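Local coordinates for protein Mono(ADP-ribosyl)transferase SpvB (Salmonella typhimurium, PDB 2GWM) that probably transfers ADP-ribose from NAD(+) to an arginine of host actin, blocking filament assembly, as a secreted Salmonella toxin, at residues Leu177-Asp182 with Asn188-Ile193. Numbering follows the deposited sequence.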
loop_
_atom_site.group_PDB
_atom_site.type_symbol
_atom_site.label_atom_id
_atom_site.label_comp_id
_atom_site.label_asym_id
_atom_site.label_seq_id
_atom_site.Cartn_x
_atom_site.Cartn_y
_atom_site.Cartn_z
ATOM N N LEU A 177 18.551 -7.344 -0.762
ATOM C CA LEU A 177 17.081 -7.378 -0.487
ATOM C C LEU A 177 16.639 -8.837 -0.260
ATOM O O LEU A 177 17.181 -9.750 -0.799
ATOM C CB LEU A 177 16.321 -6.673 -1.624
ATOM C CG LEU A 177 16.725 -5.228 -1.929
ATOM C CD1 LEU A 177 16.007 -4.654 -3.105
ATOM C CD2 LEU A 177 16.565 -4.306 -0.753
ATOM N N ARG A 178 15.590 -9.086 0.550
ATOM C CA ARG A 178 14.988 -10.445 0.608
ATOM C C ARG A 178 13.797 -10.408 -0.353
ATOM O O ARG A 178 12.989 -9.508 -0.343
ATOM C CB ARG A 178 14.480 -10.876 2.011
ATOM C CG ARG A 178 13.899 -12.358 2.033
ATOM C CD ARG A 178 13.573 -12.905 3.452
ATOM N NE ARG A 178 12.283 -13.626 3.531
ATOM C CZ ARG A 178 11.643 -13.931 4.672
ATOM N NH1 ARG A 178 12.163 -13.607 5.859
ATOM N NH2 ARG A 178 10.472 -14.572 4.638
ATOM N N LEU A 179 13.833 -11.319 -1.290
ATOM C CA LEU A 179 12.818 -11.377 -2.328
ATOM C C LEU A 179 11.952 -12.595 -2.069
ATOM O O LEU A 179 12.396 -13.597 -1.514
ATOM C CB LEU A 179 13.507 -11.518 -3.700
ATOM C CG LEU A 179 14.394 -10.298 -3.994
ATOM C CD1 LEU A 179 15.201 -10.607 -5.274
ATOM C CD2 LEU A 179 13.611 -9.004 -4.148
ATOM N N SER A 180 10.718 -12.516 -2.564
ATOM C CA SER A 180 9.810 -13.648 -2.689
ATOM C C SER A 180 10.470 -14.795 -3.434
ATOM O O SER A 180 11.210 -14.553 -4.355
ATOM C CB SER A 180 8.593 -13.207 -3.539
ATOM O OG SER A 180 8.927 -12.911 -4.959
ATOM N N ASP A 181 10.271 -16.020 -2.988
ATOM C CA ASP A 181 10.863 -17.174 -3.674
ATOM C C ASP A 181 9.766 -18.181 -3.966
ATOM O O ASP A 181 9.986 -19.401 -3.945
ATOM C CB ASP A 181 12.051 -17.778 -2.898
ATOM C CG ASP A 181 12.981 -18.638 -3.794
ATOM O OD1 ASP A 181 13.134 -18.373 -5.045
ATOM O OD2 ASP A 181 13.618 -19.589 -3.243
ATOM N N ASP A 182 8.611 -17.656 -4.316
ATOM C CA ASP A 182 7.438 -18.441 -4.651
ATOM C C ASP A 182 7.593 -19.158 -6.016
ATOM O O ASP A 182 8.657 -19.122 -6.666
ATOM C CB ASP A 182 6.238 -17.523 -4.695
ATOM C CG ASP A 182 6.379 -16.442 -5.759
ATOM O OD1 ASP A 182 7.126 -15.468 -5.529
ATOM O OD2 ASP A 182 5.741 -16.567 -6.829
ATOM N N ASN A 188 15.076 -12.149 -13.097
ATOM C CA ASN A 188 15.388 -11.566 -14.392
ATOM C C ASN A 188 14.306 -10.603 -14.884
ATOM O O ASN A 188 14.539 -9.823 -15.797
ATOM C CB ASN A 188 15.686 -12.610 -15.435
ATOM C CG ASN A 188 16.917 -13.467 -15.097
ATOM O OD1 ASN A 188 16.891 -14.700 -15.276
ATOM N ND2 ASN A 188 17.909 -12.873 -14.558
ATOM N N ARG A 189 13.117 -10.680 -14.265
ATOM C CA ARG A 189 12.004 -9.770 -14.564
ATOM C C ARG A 189 12.212 -8.351 -14.039
ATOM O O ARG A 189 11.533 -7.436 -14.452
ATOM C CB ARG A 189 10.714 -10.259 -13.879
ATOM C CG ARG A 189 10.235 -11.596 -14.398
ATOM C CD ARG A 189 9.035 -12.176 -13.556
ATOM N NE ARG A 189 7.977 -11.186 -13.481
ATOM C CZ ARG A 189 7.196 -10.905 -12.428
ATOM N NH1 ARG A 189 7.299 -11.525 -11.248
ATOM N NH2 ARG A 189 6.279 -9.945 -12.576
ATOM N N ILE A 190 13.173 -8.164 -13.145
ATOM C CA ILE A 190 13.323 -6.901 -12.462
ATOM C C ILE A 190 14.024 -5.897 -13.325
ATOM O O ILE A 190 15.148 -6.177 -13.808
ATOM C CB ILE A 190 14.039 -7.054 -11.103
ATOM C CG1 ILE A 190 13.269 -8.042 -10.204
ATOM C CG2 ILE A 190 14.237 -5.728 -10.402
ATOM C CD1 ILE A 190 14.043 -8.431 -9.001
ATOM N N LYS A 191 13.409 -4.725 -13.464
ATOM C CA LYS A 191 13.973 -3.662 -14.246
ATOM C C LYS A 191 14.699 -2.616 -13.422
ATOM O O LYS A 191 15.680 -2.011 -13.852
ATOM C CB LYS A 191 12.882 -2.974 -15.048
ATOM C CG LYS A 191 13.392 -1.949 -16.028
ATOM C CD LYS A 191 12.539 -2.058 -17.304
ATOM C CE LYS A 191 13.208 -1.425 -18.486
ATOM N NZ LYS A 191 13.114 0.050 -18.399
ATOM N N ARG A 192 14.269 -2.425 -12.184
ATOM C CA ARG A 192 14.832 -1.388 -11.362
ATOM C C ARG A 192 14.520 -1.610 -9.901
ATOM O O ARG A 192 13.530 -2.264 -9.526
ATOM C CB ARG A 192 14.300 -0.035 -11.814
ATOM C CG ARG A 192 12.826 0.095 -11.441
ATOM C CD ARG A 192 12.223 1.373 -11.987
ATOM N NE ARG A 192 12.177 1.492 -13.447
ATOM C CZ ARG A 192 11.301 0.884 -14.243
ATOM N NH1 ARG A 192 10.436 0.022 -13.728
ATOM N NH2 ARG A 192 11.319 1.090 -15.576
ATOM N N ILE A 193 15.396 -1.074 -9.084
ATOM C CA ILE A 193 15.184 -0.821 -7.678
ATOM C C ILE A 193 15.055 0.655 -7.492
ATOM O O ILE A 193 15.841 1.427 -8.010
ATOM C CB ILE A 193 16.367 -1.395 -6.784
ATOM C CG1 ILE A 193 16.560 -2.886 -7.008
ATOM C CG2 ILE A 193 16.181 -1.011 -5.291
ATOM C CD1 ILE A 193 17.938 -3.339 -6.556
#
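Leu177 and Leu179 meet Ile193 and Ile190 through methyl groups alone; the flat group to note is the Arg192 guanidinium, with Lys191 CG 3.7 Å above one face, displaced from the centre of the group toward its periphery. That guanidinium belongs to a separate polar cluster, where NH2 forms a salt bridge with Asp86 and NH1 a hydrogen bond with Thr122. Within the mono-ADP-ribosyltransferase core, the contact joins the start and end of the connection from helix 168-175 to strand 192-198, the middle strand of a five-stranded mixed sheet. The backbones stay well apart: Leu177 CA lies 9.9 Å from Ile193 CA, so the side chains must span the gap. They do so tip to tip, Leu177 CD1 coming to 4.2 Å from Ile193 CD1. Both first torsions set the reaching branch anti to the carbonyl carbon (chi1 -56° and -57°), and a chi2 of 176° places Leu177 CD1 anti to CA, at the far end of the side chain. No hydrogen bond crosses, and only 115 Å² is buried, which indicates a light apolar contact. Leu174 of helix 168-175 touches both Leu179 and Ile190, while Ile123 of strand 122-127 touches Leu177 and Ile190. The side chain of Leu177 is about 10 Å from that of Arg81, a predicted active-site residue. At the second touching point, Leu179 CD1 stands 4.5 Å from Ile190 CD1.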